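Local coordinates for single-strand binding protein (Thermus aquaticus, PDB 2FXQ), which binds single-stranded DNA and probably helps recruit partner proteins during DNA replication, recombination and repair, at residues Glu64-Gly67 and Asp68-Lys72; Ser187-Arg190 and Lys191-Leu195. All coordinates share one frame; numbering follows the deposited sequence.

Interactions 1 and 2 illustrate how a repeated fold can solve the same connection in two ways. Each lies on the chain from a short helix to the next long strand, 75-84 for residues 64-72 and 194-207 for residues 187-195, in the first and second OB domains respectively. Their centres are 42 Å apart, on opposite sides of the chain's centre. Both are partly buried: Leu70, Leu189 and Leu195 are buried, while Leu69 stays at the surface. In interaction 1 a tryptophan packs against two leucines while waters extend the backbone bonding. In interaction 2 a type II turn, an aspartate carboxylate and an arginine that folds back do most of the work, with one leucine-leucine contact beside them.

Interaction 1: residues Glu64-Gly67 and Asp68-Lys72; sequences EMWG and DLLEK
Trp66 and the residues that follow it, Asp68, Leu69 and Leu70, show how the helix of an OB fold gives way to the next strand, here between helix 61-66 and strand 75-84. Asp68 comes first and turns its side chain away from the helix. Asp68 N donates to a water at 2.7 Å, and that water in turn donates to Met65 O, spanning a gap that the two backbone groups do not close directly. A second water donates to Gly67 O and, weakly, to Asp68 OD1. At Leu69 the backbone bonds back without help: Leu69 N donates to Trp66 O over 3.2 Å, at an N-H...O angle of 156°, closing a four-residue turn from Trp66 to Leu69. The side chain of Leu69 has CG anti to its own carbonyl carbon (chi1 -66°), which carries CD1 back over the preceding turn. There Leu69 CD1 lies 3.9 Å from CE3 of Trp66, approaching the indole obliquely, and 3.5 Å from Met65 O. Met65 CG lies over one face of the same ring, toward its rim. The indole is also held at its polar corner, where NE1 is hydrogen-bonded to Gln62 OE1. Leu70 then turns inward with Trp66, both side chains meeting Ile104 and Pro106 of strand 103-106. Leu70 N donates to a further water, 2.9 Å away, that is also placed to donate to Trp66 O. Leu70 CG packs 3.8 Å from Trp66 O, while Leu70 CD1 comes to 4.2 Å from Trp66 CB.

Interaction 2: residues Ser187-Arg190 and Lys191-Leu195; sequences SELR and KGDGL
Asp193 and Arg190 bond to each other twice, a compact case of a turn closed by both its backbone and a side chain. Asp193 N donates to Arg190 O at 3.1 Å, nearly straight at 165°. In return Arg190 N donates to Asp193 OD1 over 2.9 Å, reaching the oxygen from above the carboxylate plane. A water 2.7 Å from Glu188 O is also placed to donate to Asp193 OD1, and Arg226 makes a long, weak ion pair with that oxygen. With an alanine here, Arg190 N is likely to lose this acceptor, leaving the turn to its backbone bond alone.

The guanidinium of Arg190 turns to backbone carbonyls. A bend at chi2 (-67°) folds its chain back, and Arg190 NH1 donates to Ser187 O at 3.0 Å and to Leu189 O at 2.9 Å, both acceptors close to the guanidinium plane. Further along, Lys191 N is taken by Asp140 OD2 and Gly192 O by Asn136 ND2. On the buried side, Leu189 CD1 meets Leu195 CD1 at 4.0 Å, the two side chains crossing at about a right angle, and both touch Leu137 of strand 129-137.

Gly192 takes a positive phi of 99°, where a side chain would press on the preceding carbonyl. This is the glycine-bearing third position of a type II beta turn, here leading the chain into strand 194-207 of the second OB domain.

Interaction 1: residues Glu64-Gly67 and Asp68-Lys72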
loop_
_atom_site.group_PDB
_atom_site.type_symbol
_atom_site.label_atom_id
_atom_site.label_comp_id
_atom_site.label_asym_id
_atom_site.label_seq_id
_atom_site.Cartn_x
_atom_site.Cartn_y
_atom_site.Cartn_z
ATOM N N GLU A 64 23.375 7.838 -7.070
ATOM C CA GLU A 64 24.132 9.087 -7.324
ATOM C C GLU A 64 23.348 10.316 -6.810
ATOM O O GLU A 64 23.922 11.248 -6.233
ATOM C CB GLU A 64 24.399 9.291 -8.816
ATOM C CG GLU A 64 25.257 8.207 -9.478
ATOM C CD GLU A 64 26.738 8.478 -9.289
ATOM O OE1 GLU A 64 27.556 7.696 -9.813
ATOM O OE2 GLU A 64 27.072 9.453 -8.581
ATOM N N MET A 65 22.039 10.296 -7.021
ATOM C CA MET A 65 21.141 11.405 -6.621
ATOM C C MET A 65 21.216 11.686 -5.125
ATOM O O MET A 65 21.295 12.842 -4.675
ATOM C CB MET A 65 19.685 11.027 -6.946
ATOM C CG MET A 65 18.714 12.170 -6.720
ATOM S SD MET A 65 17.021 11.704 -7.187
ATOM C CE MET A 65 17.352 10.516 -8.734
ATOM N N TRP A 66 21.144 10.621 -4.342
ATOM C CA TRP A 66 21.057 10.763 -2.883
ATOM C C TRP A 66 22.331 10.489 -2.110
ATOM O O TRP A 66 22.310 10.575 -0.907
ATOM C CB TRP A 66 19.977 9.832 -2.314
ATOM C CG TRP A 66 18.677 10.069 -2.926
ATOM C CD1 TRP A 66 17.992 9.267 -3.771
ATOM C CD2 TRP A 66 17.880 11.231 -2.732
ATOM N NE1 TRP A 66 16.797 9.866 -4.128
ATOM C CE2 TRP A 66 16.711 11.073 -3.486
ATOM C CE3 TRP A 66 18.033 12.385 -1.958
ATOM C CZ2 TRP A 66 15.702 12.058 -3.527
ATOM C CZ3 TRP A 66 17.020 13.344 -1.966
ATOM C CH2 TRP A 66 15.886 13.184 -2.764
ATOM N N GLY A 67 23.432 10.142 -2.767
ATOM C CA GLY A 67 24.541 9.534 -2.031
ATOM C C GLY A 67 25.277 10.460 -1.058
ATOM O O GLY A 67 25.998 9.996 -0.160
ATOM N N ASP A 68 25.072 11.771 -1.205
ATOM C CA ASP A 68 25.623 12.720 -0.229
ATOM C C ASP A 68 24.615 13.593 0.535
ATOM O O ASP A 68 24.964 14.677 1.017
ATOM C CB ASP A 68 26.676 13.593 -0.888
ATOM C CG ASP A 68 28.043 13.297 -0.346
ATOM O OD1 ASP A 68 28.738 12.451 -0.955
ATOM O OD2 ASP A 68 28.477 13.821 0.711
ATOM N N LEU A 69 23.375 13.119 0.653
ATOM C CA LEU A 69 22.311 13.941 1.172
ATOM C C LEU A 69 21.632 13.355 2.387
ATOM O O LEU A 69 20.836 14.090 3.041
ATOM C CB LEU A 69 21.258 14.216 0.099
ATOM C CG LEU A 69 21.811 15.071 -1.048
ATOM C CD1 LEU A 69 20.769 15.197 -2.162
ATOM C CD2 LEU A 69 22.271 16.472 -0.506
ATOM N N LEU A 70 21.902 12.079 2.712
ATOM C CA LEU A 70 21.078 11.395 3.783
ATOM C C LEU A 70 21.802 11.245 5.133
ATOM O O LEU A 70 23.036 11.140 5.141
ATOM C CB LEU A 70 20.591 10.006 3.329
ATOM C CG LEU A 70 19.911 9.947 1.972
ATOM C CD1 LEU A 70 19.589 8.497 1.650
ATOM C CD2 LEU A 70 18.711 10.818 2.024
ATOM N N GLU A 71 21.025 11.293 6.230
ATOM C CA GLU A 71 21.565 11.252 7.603
ATOM C C GLU A 71 21.030 10.104 8.412
ATOM O O GLU A 71 19.876 9.715 8.258
ATOM C CB GLU A 71 21.140 12.484 8.406
ATOM C CG GLU A 71 21.579 13.832 7.833
ATOM C CD GLU A 71 23.034 14.167 8.113
ATOM O OE1 GLU A 71 23.445 15.304 7.794
ATOM O OE2 GLU A 71 23.782 13.290 8.614
ATOM N N LYS A 72 21.850 9.644 9.345
ATOM C CA LYS A 72 21.395 8.687 10.335
ATOM C C LYS A 72 20.249 9.324 11.059
ATOM O O LYS A 72 20.315 10.518 11.360
ATOM C CB LYS A 72 22.540 8.405 11.333
ATOM C CG LYS A 72 22.089 7.588 12.538
ATOM C CD LYS A 72 23.285 7.243 13.424
ATOM C CE LYS A 72 22.725 6.376 14.562
ATOM N NZ LYS A 72 23.834 5.737 15.273
HETATM O O HOH W 1 24.152 13.233 -3.257
HETATM O O HOH W 2 23.401 9.814 1.589
HETATM O O HOH W 3 28.328 9.164 0.153
#

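Interaction 2: residues Ser187-Arg190 and Lys191-Leu195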
loop_
_atom_site.group_PDB
_atom_site.type_symbol
_atom_site.label_atom_id
_atom_site.label_comp_id
_atom_site.label_asym_id
_atom_site.label_seq_id
_atom_site.Cartn_x
_atom_site.Cartn_y
_atom_site.Cartn_z
ATOM N N SER A 187 -3.703 -23.564 3.988
ATOM C CA SER A 187 -3.450 -25.016 3.933
ATOM C C SER A 187 -4.262 -25.741 2.823
ATOM O O SER A 187 -3.908 -26.861 2.458
ATOM C CB SER A 187 -3.694 -25.675 5.299
ATOM O OG SER A 187 -5.082 -25.890 5.528
ATOM N N GLU A 188 -5.318 -25.099 2.289
ATOM C CA GLU A 188 -6.136 -25.731 1.223
ATOM C C GLU A 188 -5.489 -25.566 -0.151
ATOM O O GLU A 188 -5.944 -26.157 -1.109
ATOM C CB GLU A 188 -7.548 -25.102 1.113
ATOM C CG GLU A 188 -8.340 -24.910 2.398
ATOM C CD GLU A 188 -9.236 -23.648 2.366
ATOM O OE1 GLU A 188 -9.034 -22.746 1.490
ATOM O OE2 GLU A 188 -10.155 -23.551 3.227
ATOM N N LEU A 189 -4.478 -24.701 -0.251
ATOM C CA LEU A 189 -3.813 -24.439 -1.529
ATOM C C LEU A 189 -2.849 -25.602 -1.852
ATOM O O LEU A 189 -2.558 -26.390 -0.964
ATOM C CB LEU A 189 -3.021 -23.137 -1.384
ATOM C CG LEU A 189 -3.755 -21.795 -1.017
ATOM C CD1 LEU A 189 -2.761 -20.743 -0.415
ATOM C CD2 LEU A 189 -4.339 -21.260 -2.265
ATOM N N ARG A 190 -2.339 -25.675 -3.085
ATOM C CA ARG A 190 -1.451 -26.767 -3.510
ATOM C C ARG A 190 -0.415 -26.167 -4.435
ATOM O O ARG A 190 -0.631 -25.095 -4.964
ATOM C CB ARG A 190 -2.290 -27.808 -4.272
ATOM C CG ARG A 190 -3.343 -28.581 -3.401
ATOM C CD ARG A 190 -2.705 -29.516 -2.339
ATOM N NE ARG A 190 -3.669 -30.293 -1.557
ATOM C CZ ARG A 190 -4.231 -29.882 -0.412
ATOM N NH1 ARG A 190 -3.908 -28.704 0.109
ATOM N NH2 ARG A 190 -5.118 -30.650 0.224
ATOM N N LYS A 191 0.691 -26.873 -4.651
ATOM C CA LYS A 191 1.745 -26.415 -5.532
ATOM C C LYS A 191 1.119 -26.008 -6.857
ATOM O O LYS A 191 0.198 -26.701 -7.354
ATOM C CB LYS A 191 2.745 -27.607 -5.742
ATOM C CG LYS A 191 3.756 -27.422 -6.863
ATOM C CD LYS A 191 4.537 -28.770 -7.088
ATOM C CE LYS A 191 5.939 -28.476 -7.529
ATOM N NZ LYS A 191 6.601 -29.763 -7.937
ATOM N N GLY A 192 1.550 -24.875 -7.402
ATOM C CA GLY A 192 0.989 -24.383 -8.650
ATOM C C GLY A 192 -0.079 -23.311 -8.528
ATOM O O GLY A 192 -0.225 -22.522 -9.454
ATOM N N ASP A 193 -0.812 -23.263 -7.408
ATOM C CA ASP A 193 -1.960 -22.345 -7.280
ATOM C C ASP A 193 -1.451 -20.901 -7.293
ATOM O O ASP A 193 -0.397 -20.580 -6.728
ATOM C CB ASP A 193 -2.721 -22.636 -5.952
ATOM C CG ASP A 193 -3.567 -23.890 -6.027
ATOM O OD1 ASP A 193 -4.053 -24.350 -4.946
ATOM O OD2 ASP A 193 -3.818 -24.451 -7.133
ATOM N N GLY A 194 -2.221 -20.019 -7.909
ATOM C CA GLY A 194 -1.950 -18.596 -7.892
ATOM C C GLY A 194 -2.358 -18.048 -6.515
ATOM O O GLY A 194 -3.275 -18.559 -5.818
ATOM N N LEU A 195 -1.629 -17.021 -6.100
ATOM C CA LEU A 195 -1.848 -16.412 -4.810
ATOM C C LEU A 195 -1.503 -14.931 -4.880
ATOM O O LEU A 195 -0.403 -14.561 -5.321
ATOM C CB LEU A 195 -0.963 -17.101 -3.774
ATOM C CG LEU A 195 -1.219 -16.718 -2.314
ATOM C CD1 LEU A 195 -2.682 -17.064 -1.916
ATOM C CD2 LEU A 195 -0.174 -17.408 -1.386
HETATM O O HOH W 4 -6.748 -25.653 -3.670
#